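Local structure of putative phosphosugar isomerase (Silicibacter pomeroyi DSS-3, 3FJ1) at residues A[222-233]-A[313-324]; A[189-197]-A[294-302]. The protein is of unknown function but, as a protein with two SIS domains, probably binds phosphosugars or related carbohydrate derivatives and may act as an isomerase or aminotransferase. All blocks are in the same frame, centred on the assembly; numbering follows the deposited sequence.

Overall arrangement
Both contacts belong to the C-terminal half of the chain, built round the parallel sheet with strand order 235-239, 208-212, 257-259, 284-286 and 295-296. Their centres lie about 14 Å apart, and their segments alternate along the chain: 189-197, 222-233, 294-302, 313-324. Contact 1 pairs helix 217-231 with helix 308-326; contact 2 lays the linker between helices 183-191 and 196-204 against the edge strand 295-296 and the loop after it. The two meet directly, since Ser315 and Ser318 of helix 308-326 probably hydrogen-bond to the carbonyls of Ala190 and Ile193. Helix 308-326 thus joins the 189-197 connection, itself laid on the sheet edge, to helix 217-231.

Contact 1: residues A[222-233]-A[313-324]; sequences EAALKFKETCQL and IVSFYSMVEAFA
Helices 217-231 and 308-326 form a buried helix-helix contact in the second SIS domain, where it faces the first, with Phe316 against Ala223 and Val320 against Phe227. The segment axes approach to 10.5 Å and run nearly parallel, with a crossing angle of -22°. Phe316 is enclosed between methyls: Ala223 CB stands over the ring centre in a CH-pi contact, 3.5 Å from the centroid, while Val320 CG2, of the same helix, covers the opposite face toward the rim. A chi1 of 176°, which sets CG opposite the backbone N, carries the Phe316 ring across the interface, and its edge meets Phe227 CB. The Phe227 ring receives Val320 CG2 at its edge. Val320 CG1 touches both Thr230 OG1 and Cys231 SG, the sulfur 3.7 Å away. Thr230 directs its hydroxyl to Lys226 O, where OG1 and the backbone N of Thr230 arrive from opposite faces of the carbonyl plane. Toward the helix ends, Cys231 SG lies at the edge of the Phe323 ring, 3.9 Å from CD2, and Leu233 CD1 adjoins the same edge.

Polar contact is concentrated at Glu222. Tyr317 OH donates to Glu222 OE2 at 2.7 Å, on the anti side and 18° out of the carboxylate plane. Lys226 NZ takes the syn lone pair of that oxygen in a salt bridge of 2.6 Å. Two donors thus grip one carboxylate oxygen from its syn and anti sides and limit its rotation.

Ser53 bonds to both Glu222 OE1 and Lys226 NZ, joining the pair to the first SIS domain, an arrangement consistent with the inter-domain sugar-site region of GlmS-like proteins. Helix 153-171 packs on Glu222 and Tyr317, helix 8-41 on Tyr317 and Val320, and helix 196-204 on Phe323.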
loop_
_atom_site.group_PDB
_atom_site.type_symbol
_atom_site.label_atom_id
_atom_site.label_comp_id
_atom_site.label_asym_id
_atom_site.label_seq_id
_atom_site.Cartn_x
_atom_site.Cartn_y
_atom_site.Cartn_z
ATOM N N GLU A 222 -7.537 -5.167 6.031
ATOM C CA GLU A 222 -7.735 -6.623 6.264
ATOM C C GLU A 222 -9.201 -6.998 6.075
ATOM O O GLU A 222 -9.513 -8.021 5.469
ATOM C CB GLU A 222 -7.257 -6.979 7.690
ATOM C CG GLU A 222 -7.645 -8.374 8.279
ATOM C CD GLU A 222 -7.072 -9.591 7.554
ATOM O OE1 GLU A 222 -6.269 -9.418 6.625
ATOM O OE2 GLU A 222 -7.452 -10.752 7.925
ATOM N N ALA A 223 -10.087 -6.158 6.595
ATOM C CA ALA A 223 -11.534 -6.388 6.515
ATOM C C ALA A 223 -12.004 -6.454 5.047
ATOM O O ALA A 223 -12.716 -7.393 4.656
ATOM C CB ALA A 223 -12.277 -5.307 7.286
ATOM N N ALA A 224 -11.578 -5.489 4.229
ATOM C CA ALA A 224 -11.934 -5.508 2.806
ATOM C C ALA A 224 -11.391 -6.782 2.122
ATOM O O ALA A 224 -12.109 -7.425 1.362
ATOM C CB ALA A 224 -11.496 -4.248 2.080
ATOM N N LEU A 225 -10.155 -7.162 2.434
ATOM C CA LEU A 225 -9.559 -8.360 1.865
ATOM C C LEU A 225 -10.398 -9.601 2.175
ATOM O O LEU A 225 -10.807 -10.339 1.265
ATOM C CB LEU A 225 -8.132 -8.559 2.383
ATOM C CG LEU A 225 -7.447 -9.874 1.985
ATOM C CD1 LEU A 225 -7.446 -10.011 0.451
ATOM C CD2 LEU A 225 -6.041 -9.998 2.561
ATOM N N LYS A 226 -10.670 -9.811 3.459
ATOM C CA LYS A 226 -11.345 -11.023 3.881
ATOM C C LYS A 226 -12.826 -11.080 3.460
ATOM O O LYS A 226 -13.370 -12.178 3.221
ATOM C CB LYS A 226 -11.143 -11.294 5.367
ATOM C CG LYS A 226 -9.655 -11.477 5.742
ATOM C CD LYS A 226 -8.950 -12.615 4.971
ATOM C CE LYS A 226 -7.418 -12.735 5.318
ATOM N NZ LYS A 226 -7.072 -13.037 6.730
ATOM N N PHE A 227 -13.451 -9.920 3.319
ATOM C CA PHE A 227 -14.815 -9.871 2.801
ATOM C C PHE A 227 -14.830 -10.396 1.370
ATOM O O PHE A 227 -15.670 -11.215 1.027
ATOM C CB PHE A 227 -15.340 -8.448 2.861
ATOM C CG PHE A 227 -16.752 -8.302 2.382
ATOM C CD1 PHE A 227 -17.809 -8.595 3.209
ATOM C CD2 PHE A 227 -17.018 -7.851 1.100
ATOM C CE1 PHE A 227 -19.127 -8.430 2.754
ATOM C CE2 PHE A 227 -18.318 -7.692 0.654
ATOM C CZ PHE A 227 -19.370 -7.986 1.477
ATOM N N LYS A 228 -13.874 -9.956 0.544
ATOM C CA LYS A 228 -13.772 -10.445 -0.840
ATOM C C LYS A 228 -13.466 -11.938 -0.891
ATOM O O LYS A 228 -14.075 -12.688 -1.669
ATOM C CB LYS A 228 -12.701 -9.669 -1.622
ATOM C CG LYS A 228 -13.042 -8.182 -1.851
ATOM C CD LYS A 228 -11.969 -7.452 -2.659
ATOM C CE LYS A 228 -10.718 -7.220 -1.887
ATOM N NZ LYS A 228 -9.716 -6.491 -2.747
ATOM N N GLU A 229 -12.527 -12.348 -0.050
ATOM C CA GLU A 229 -12.051 -13.712 0.021
ATOM C C GLU A 229 -13.176 -14.677 0.371
ATOM O O GLU A 229 -13.348 -15.732 -0.249
ATOM C CB GLU A 229 -11.040 -13.800 1.162
ATOM C CG GLU A 229 -10.120 -15.012 1.146
ATOM C CD GLU A 229 -8.710 -14.626 0.670
ATOM O OE1 GLU A 229 -7.955 -13.916 1.432
ATOM O OE2 GLU A 229 -8.373 -15.020 -0.460
ATOM N N THR A 230 -13.930 -14.314 1.400
ATOM C CA THR A 230 -14.941 -15.227 1.958
ATOM C C THR A 230 -16.317 -15.144 1.281
ATOM O O THR A 230 -16.999 -16.167 1.148
ATOM C CB THR A 230 -15.066 -15.039 3.486
ATOM O OG1 THR A 230 -15.541 -13.730 3.789
ATOM C CG2 THR A 230 -13.720 -15.321 4.207
ATOM N N CYS A 231 -16.712 -13.968 0.812
ATOM C CA CYS A 231 -18.048 -13.794 0.242
ATOM C C CYS A 231 -18.078 -13.611 -1.258
ATOM O O CYS A 231 -19.150 -13.617 -1.844
ATOM C CB CYS A 231 -18.737 -12.600 0.895
ATOM S SG CYS A 231 -18.983 -12.836 2.647
ATOM N N GLN A 232 -16.912 -13.402 -1.868
ATOM C CA GLN A 232 -16.827 -13.162 -3.309
ATOM C C GLN A 232 -17.688 -11.965 -3.718
ATOM O O GLN A 232 -18.377 -11.991 -4.745
ATOM C CB GLN A 232 -17.174 -14.441 -4.090
ATOM C CG GLN A 232 -16.227 -15.605 -3.780
ATOM C CD GLN A 232 -14.776 -15.324 -4.229
ATOM O OE1 GLN A 232 -14.519 -15.019 -5.407
ATOM N NE2 GLN A 232 -13.820 -15.443 -3.295
ATOM N N LEU A 233 -17.665 -10.924 -2.879
ATOM C CA LEU A 233 -18.339 -9.666 -3.131
ATOM C C LEU A 233 -17.264 -8.604 -3.018
ATOM O O LEU A 233 -16.280 -8.798 -2.318
ATOM C CB LEU A 233 -19.466 -9.405 -2.124
ATOM C CG LEU A 233 -20.693 -10.324 -2.199
ATOM C CD1 LEU A 233 -21.529 -10.119 -0.959
ATOM C CD2 LEU A 233 -21.517 -10.076 -3.460
ATOM N N ILE A 313 -11.641 -6.237 14.439
ATOM C CA ILE A 313 -11.551 -7.204 13.356
ATOM C C ILE A 313 -12.221 -8.524 13.739
ATOM O O ILE A 313 -12.790 -9.172 12.876
ATOM C CB ILE A 313 -10.114 -7.402 12.827
ATOM C CG1 ILE A 313 -10.140 -7.996 11.393
ATOM C CG2 ILE A 313 -9.211 -8.192 13.842
ATOM C CD1 ILE A 313 -10.690 -7.056 10.267
ATOM N N VAL A 314 -12.140 -8.933 15.002
ATOM C CA VAL A 314 -12.831 -10.163 15.443
ATOM C C VAL A 314 -14.363 -9.984 15.268
ATOM O O VAL A 314 -15.062 -10.893 14.752
ATOM C CB VAL A 314 -12.423 -10.605 16.862
ATOM C CG1 VAL A 314 -13.360 -11.714 17.371
ATOM C CG2 VAL A 314 -10.916 -11.098 16.880
ATOM N N SER A 315 -14.878 -8.831 15.677
ATOM C CA SER A 315 -16.306 -8.547 15.485
ATOM C C SER A 315 -16.665 -8.546 13.984
ATOM O O SER A 315 -17.711 -9.058 13.572
ATOM C CB SER A 315 -16.699 -7.248 16.159
ATOM O OG SER A 315 -16.636 -7.378 17.590
ATOM N N PHE A 316 -15.788 -7.966 13.177
ATOM C CA PHE A 316 -16.009 -7.952 11.733
ATOM C C PHE A 316 -16.064 -9.372 11.169
ATOM O O PHE A 316 -16.935 -9.684 10.346
ATOM C CB PHE A 316 -14.911 -7.145 11.019
ATOM C CG PHE A 316 -15.026 -7.182 9.512
ATOM C CD1 PHE A 316 -15.881 -6.345 8.859
ATOM C CD2 PHE A 316 -14.279 -8.063 8.759
ATOM C CE1 PHE A 316 -15.985 -6.387 7.473
ATOM C CE2 PHE A 316 -14.398 -8.115 7.388
ATOM C CZ PHE A 316 -15.232 -7.285 6.750
ATOM N N TYR A 317 -15.099 -10.203 11.564
ATOM C CA TYR A 317 -15.031 -11.589 11.090
ATOM C C TYR A 317 -16.338 -12.322 11.389
ATOM O O TYR A 317 -16.884 -13.063 10.567
ATOM C CB TYR A 317 -13.882 -12.347 11.761
ATOM C CG TYR A 317 -12.452 -11.957 11.372
ATOM C CD1 TYR A 317 -12.118 -11.540 10.081
ATOM C CD2 TYR A 317 -11.419 -12.122 12.289
ATOM C CE1 TYR A 317 -10.791 -11.240 9.741
ATOM C CE2 TYR A 317 -10.092 -11.821 11.953
ATOM C CZ TYR A 317 -9.792 -11.395 10.682
ATOM O OH TYR A 317 -8.461 -11.100 10.384
ATOM N N SER A 318 -16.800 -12.109 12.614
ATOM C CA SER A 318 -18.046 -12.666 13.111
ATOM C C SER A 318 -19.240 -12.173 12.269
ATOM O O SER A 318 -20.074 -12.970 11.874
ATOM C CB SER A 318 -18.205 -12.307 14.593
ATOM O OG SER A 318 -19.445 -12.786 15.091
HETATM N N MSE A 319 -19.300 -10.877 11.965
HETATM C CA MSE A 319 -20.351 -10.335 11.080
HETATM C C MSE A 319 -20.337 -11.020 9.696
HETATM O O MSE A 319 -21.384 -11.513 9.204
HETATM C CB MSE A 319 -20.230 -8.822 10.944
HETATM C CG MSE A 319 -21.316 -8.126 10.131
HETATM SE SE MSE A 319 -21.040 -8.267 8.199
HETATM C CE MSE A 319 -19.574 -6.954 8.058
ATOM N N VAL A 320 -19.138 -11.119 9.106
ATOM C CA VAL A 320 -18.981 -11.728 7.762
ATOM C C VAL A 320 -19.404 -13.204 7.767
ATOM O O VAL A 320 -20.123 -13.648 6.876
ATOM C CB VAL A 320 -17.547 -11.557 7.233
ATOM C CG1 VAL A 320 -17.283 -12.404 5.955
ATOM C CG2 VAL A 320 -17.251 -10.040 6.950
ATOM N N GLU A 321 -19.005 -13.956 8.780
ATOM C CA GLU A 321 -19.391 -15.372 8.832
ATOM C C GLU A 321 -20.918 -15.489 8.937
ATOM O O GLU A 321 -21.524 -16.343 8.275
ATOM C CB GLU A 321 -18.679 -16.086 9.975
ATOM C CG GLU A 321 -18.827 -17.603 9.960
ATOM C CD GLU A 321 -20.172 -18.126 10.425
ATOM O OE1 GLU A 321 -20.855 -17.500 11.302
ATOM O OE2 GLU A 321 -20.532 -19.233 9.932
ATOM N N ALA A 322 -21.544 -14.665 9.782
ATOM C CA ALA A 322 -22.991 -14.714 9.941
ATOM C C ALA A 322 -23.671 -14.327 8.617
ATOM O O ALA A 322 -24.674 -14.913 8.242
ATOM C CB ALA A 322 -23.446 -13.790 11.066
ATOM N N PHE A 323 -23.146 -13.301 7.954
ATOM C CA PHE A 323 -23.678 -12.829 6.675
ATOM C C PHE A 323 -23.669 -13.945 5.639
ATOM O O PHE A 323 -24.676 -14.195 4.931
ATOM C CB PHE A 323 -22.837 -11.659 6.168
ATOM C CG PHE A 323 -23.227 -11.199 4.807
ATOM C CD1 PHE A 323 -24.358 -10.429 4.621
ATOM C CD2 PHE A 323 -22.487 -11.563 3.693
ATOM C CE1 PHE A 323 -24.744 -10.012 3.324
ATOM C CE2 PHE A 323 -22.888 -11.144 2.388
ATOM C CZ PHE A 323 -23.992 -10.371 2.230
ATOM N N ALA A 324 -22.535 -14.624 5.534
ATOM C CA ALA A 324 -22.393 -15.672 4.548
ATOM C C ALA A 324 -23.246 -16.897 4.874
ATOM O O ALA A 324 -23.960 -17.404 3.991
ATOM C CB ALA A 324 -20.901 -16.085 4.390
#

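Contact 2: residues A[189-197]-A[294-302]; sequences AASRIDWPE and ARVLEHVRS
Trp195 and Leu297 meet at about a right angle, with Leu297 CD2 over the five-membered indole ring, 3.6 Å from its centroid and 12° off the ring normal. This CH-pi contact leaves the ring edge for a hydrogen bond: Trp195 NE1 donates to Glu298 O at 2.8 Å with an N-H...O angle of 162°. The acceptor lies in the indole plane, and the donor lies in the carbonyl plane on a lone pair, so the bond and the methyl together fix the ring's rotation. A leucine in place of Trp195 would probably leave Glu298 O without this donor and open a gap beside Leu297.

On one flank, Ile193 CD1 packs 3.8 Å from Val300 CG2. With chi1 at -67°, the CG1 arm of Ile193 runs to the carboxylate end of Glu298 and on to Val300, while CG2 meets Glu298 O and CB. Val300 CG2 also reaches Ala189 CB at 3.9 Å. On the other flank, Glu197 CB lies over a face of the Arg295 guanidinium, 3.5 Å from NH2; the carboxylate instead turns toward Leu297 CD2. A water joins Glu197 OE2, at 2.6 Å, to the backbone N of Glu298.

Further out, His299 ND1 donates to Leu297 O at 2.8 Å, which fixes the imidazole against the backbone of the loop after strand 295-296. Helix 308-326 backs Ile193 and Trp195 through Ser315, while Leu258 and Thr287 touch both Trp195 and Leu297.

Arg295 and Leu297 pair through their backbones with strand 284-286, placing the contact at the edge of a parallel sheet. Such a sheet flanked by helices is the alpha-beta-alpha sandwich of the SIS fold, here with the linker 192-195 fastened beside its outermost strand.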
loop_
_atom_site.group_PDB
_atom_site.type_symbol
_atom_site.label_atom_id
_atom_site.label_comp_id
_atom_site.label_asym_id
_atom_site.label_seq_id
_atom_site.Cartn_x
_atom_site.Cartn_y
_atom_site.Cartn_z
ATOM N N ALA A 189 -15.473 -11.660 24.029
ATOM C CA ALA A 189 -16.586 -10.720 23.977
ATOM C C ALA A 189 -16.815 -10.242 22.548
ATOM O O ALA A 189 -17.938 -10.317 22.007
ATOM C CB ALA A 189 -16.313 -9.558 24.920
ATOM N N ALA A 190 -15.728 -9.755 21.893
ATOM C CA ALA A 190 -15.818 -9.325 20.511
ATOM C C ALA A 190 -16.398 -10.363 19.541
ATOM O O ALA A 190 -17.087 -10.005 18.590
ATOM C CB ALA A 190 -14.398 -8.880 20.014
ATOM N N SER A 191 -16.110 -11.646 19.758
ATOM C CA SER A 191 -16.583 -12.682 18.859
ATOM C C SER A 191 -18.090 -12.915 19.019
ATOM O O SER A 191 -18.688 -13.568 18.183
ATOM C CB SER A 191 -15.844 -13.995 19.098
ATOM O OG SER A 191 -16.170 -14.566 20.356
ATOM N N ARG A 192 -18.678 -12.404 20.097
ATOM C CA ARG A 192 -20.127 -12.554 20.337
ATOM C C ARG A 192 -20.958 -11.405 19.705
ATOM O O ARG A 192 -22.172 -11.292 19.951
ATOM C CB ARG A 192 -20.387 -12.696 21.845
ATOM C CG ARG A 192 -19.774 -13.984 22.441
ATOM C CD ARG A 192 -20.195 -14.245 23.924
ATOM N NE ARG A 192 -19.480 -13.390 24.891
ATOM C CZ ARG A 192 -18.341 -13.708 25.538
ATOM N NH1 ARG A 192 -17.757 -14.915 25.395
ATOM N NH2 ARG A 192 -17.782 -12.830 26.388
ATOM N N ILE A 193 -20.326 -10.580 18.873
ATOM C CA ILE A 193 -20.961 -9.464 18.198
ATOM C C ILE A 193 -21.012 -9.828 16.703
ATOM O O ILE A 193 -20.031 -10.389 16.175
ATOM C CB ILE A 193 -20.138 -8.182 18.379
ATOM C CG1 ILE A 193 -20.169 -7.764 19.858
ATOM C CG2 ILE A 193 -20.647 -7.083 17.433
ATOM C CD1 ILE A 193 -19.182 -6.693 20.223
ATOM N N ASP A 194 -22.161 -9.630 16.052
ATOM C CA ASP A 194 -22.226 -9.931 14.620
ATOM C C ASP A 194 -22.988 -8.918 13.774
ATOM O O ASP A 194 -23.242 -9.156 12.609
ATOM C CB ASP A 194 -22.635 -11.390 14.372
ATOM C CG ASP A 194 -24.009 -11.719 14.869
ATOM O OD1 ASP A 194 -24.849 -10.801 15.010
ATOM O OD2 ASP A 194 -24.267 -12.928 15.052
ATOM N N TRP A 195 -23.282 -7.759 14.363
ATOM C CA TRP A 195 -23.774 -6.597 13.614
ATOM C C TRP A 195 -24.892 -6.881 12.619
ATOM O O TRP A 195 -24.751 -6.588 11.420
ATOM C CB TRP A 195 -22.616 -5.872 12.894
ATOM C CG TRP A 195 -21.531 -5.346 13.790
ATOM C CD1 TRP A 195 -21.676 -4.900 15.073
ATOM C CD2 TRP A 195 -20.146 -5.135 13.452
ATOM N NE1 TRP A 195 -20.485 -4.474 15.558
ATOM C CE2 TRP A 195 -19.524 -4.587 14.586
ATOM C CE3 TRP A 195 -19.385 -5.342 12.300
ATOM C CZ2 TRP A 195 -18.153 -4.262 14.620
ATOM C CZ3 TRP A 195 -18.039 -5.040 12.336
ATOM C CH2 TRP A 195 -17.434 -4.499 13.497
ATOM N N PRO A 196 -26.037 -7.368 13.114
ATOM C CA PRO A 196 -27.176 -7.719 12.231
ATOM C C PRO A 196 -27.645 -6.602 11.284
ATOM O O PRO A 196 -28.010 -6.876 10.144
ATOM C CB PRO A 196 -28.291 -8.119 13.213
ATOM C CG PRO A 196 -27.868 -7.624 14.547
ATOM C CD PRO A 196 -26.361 -7.560 14.548
ATOM N N GLU A 197 -27.630 -5.370 11.765
ATOM C CA GLU A 197 -28.013 -4.201 10.969
ATOM C C GLU A 197 -27.091 -4.035 9.750
ATOM O O GLU A 197 -27.556 -3.669 8.676
ATOM C CB GLU A 197 -28.044 -2.941 11.835
ATOM C CG GLU A 197 -26.683 -2.515 12.453
ATOM C CD GLU A 197 -26.151 -3.445 13.590
ATOM O OE1 GLU A 197 -26.799 -4.419 13.999
ATOM O OE2 GLU A 197 -25.097 -3.194 14.079
ATOM N N ALA A 294 -23.928 8.788 11.888
ATOM C CA ALA A 294 -23.625 7.413 11.501
ATOM C C ALA A 294 -24.100 6.493 12.642
ATOM O O ALA A 294 -24.181 6.931 13.806
ATOM C CB ALA A 294 -22.093 7.230 11.250
ATOM N N ARG A 295 -24.450 5.253 12.317
ATOM C CA ARG A 295 -24.946 4.314 13.313
ATOM C C ARG A 295 -23.796 3.777 14.151
ATOM O O ARG A 295 -22.722 3.518 13.594
ATOM C CB ARG A 295 -25.707 3.166 12.626
ATOM C CG ARG A 295 -26.932 3.658 11.854
ATOM C CD ARG A 295 -27.771 2.522 11.273
ATOM N NE ARG A 295 -28.400 1.662 12.286
ATOM C CZ ARG A 295 -29.170 0.604 12.000
ATOM N NH1 ARG A 295 -29.405 0.270 10.725
ATOM N NH2 ARG A 295 -29.706 -0.125 12.984
ATOM N N VAL A 296 -24.000 3.640 15.471
ATOM C CA VAL A 296 -22.963 3.080 16.354
ATOM C C VAL A 296 -22.970 1.569 16.259
ATOM O O VAL A 296 -24.026 0.936 16.403
ATOM C CB VAL A 296 -23.155 3.486 17.835
ATOM C CG1 VAL A 296 -22.136 2.785 18.710
ATOM C CG2 VAL A 296 -23.101 5.020 17.964
ATOM N N LEU A 297 -21.804 0.981 15.974
ATOM C CA LEU A 297 -21.682 -0.465 15.961
ATOM C C LEU A 297 -21.203 -0.938 17.315
ATOM O O LEU A 297 -20.273 -0.360 17.902
ATOM C CB LEU A 297 -20.677 -0.959 14.925
ATOM C CG LEU A 297 -21.050 -0.867 13.454
ATOM C CD1 LEU A 297 -19.767 -1.036 12.599
ATOM C CD2 LEU A 297 -22.128 -1.872 13.085
ATOM N N GLU A 298 -21.812 -2.015 17.775
ATOM C CA GLU A 298 -21.429 -2.659 19.023
ATOM C C GLU A 298 -19.948 -3.024 18.969
ATOM O O GLU A 298 -19.510 -3.583 17.977
ATOM C CB GLU A 298 -22.244 -3.922 19.179
ATOM C CG GLU A 298 -22.311 -4.378 20.573
ATOM C CD GLU A 298 -23.275 -5.525 20.778
ATOM O OE1 GLU A 298 -24.174 -5.774 19.944
ATOM O OE2 GLU A 298 -23.101 -6.177 21.815
ATOM N N HIS A 299 -19.184 -2.676 20.009
ATOM C CA HIS A 299 -17.757 -3.005 20.055
ATOM C C HIS A 299 -17.182 -3.126 21.464
ATOM O O HIS A 299 -17.744 -2.611 22.445
ATOM C CB HIS A 299 -16.936 -1.954 19.275
ATOM C CG HIS A 299 -17.066 -0.574 19.832
ATOM N ND1 HIS A 299 -18.184 0.212 19.620
ATOM C CD2 HIS A 299 -16.262 0.127 20.657
ATOM C CE1 HIS A 299 -18.040 1.350 20.273
ATOM N NE2 HIS A 299 -16.876 1.332 20.902
ATOM N N VAL A 300 -16.021 -3.775 21.540
ATOM C CA VAL A 300 -15.355 -3.987 22.813
ATOM C C VAL A 300 -13.974 -3.326 22.837
ATOM O O VAL A 300 -13.111 -3.641 22.009
ATOM C CB VAL A 300 -15.219 -5.494 23.124
ATOM C CG1 VAL A 300 -14.689 -5.672 24.542
ATOM C CG2 VAL A 300 -16.561 -6.251 22.914
ATOM N N ARG A 301 -13.781 -2.382 23.758
ATOM C CA ARG A 301 -12.509 -1.743 23.921
ATOM C C ARG A 301 -11.570 -2.672 24.718
ATOM O O ARG A 301 -12.031 -3.501 25.515
ATOM C CB ARG A 301 -12.678 -0.379 24.586
ATOM C CG ARG A 301 -13.405 0.644 23.739
ATOM C CD ARG A 301 -12.525 1.147 22.610
ATOM N NE ARG A 301 -13.134 2.155 21.750
ATOM C CZ ARG A 301 -13.323 2.040 20.433
ATOM N NH1 ARG A 301 -12.997 0.936 19.759
ATOM N NH2 ARG A 301 -13.839 3.066 19.771
ATOM N N SER A 302 -10.270 -2.523 24.475
ATOM C CA SER A 302 -9.251 -3.465 24.948
ATOM C C SER A 302 -8.370 -3.038 26.133
ATOM O O SER A 302 -7.702 -3.888 26.717
ATOM C CB SER A 302 -8.333 -3.804 23.777
ATOM O OG SER A 302 -7.454 -2.745 23.503
HETATM O O HOH W 1 -24.059 -8.701 20.627
HETATM O O HOH W 2 -24.282 -2.968 16.575
HETATM O O HOH W 3 -25.459 0.172 14.102
#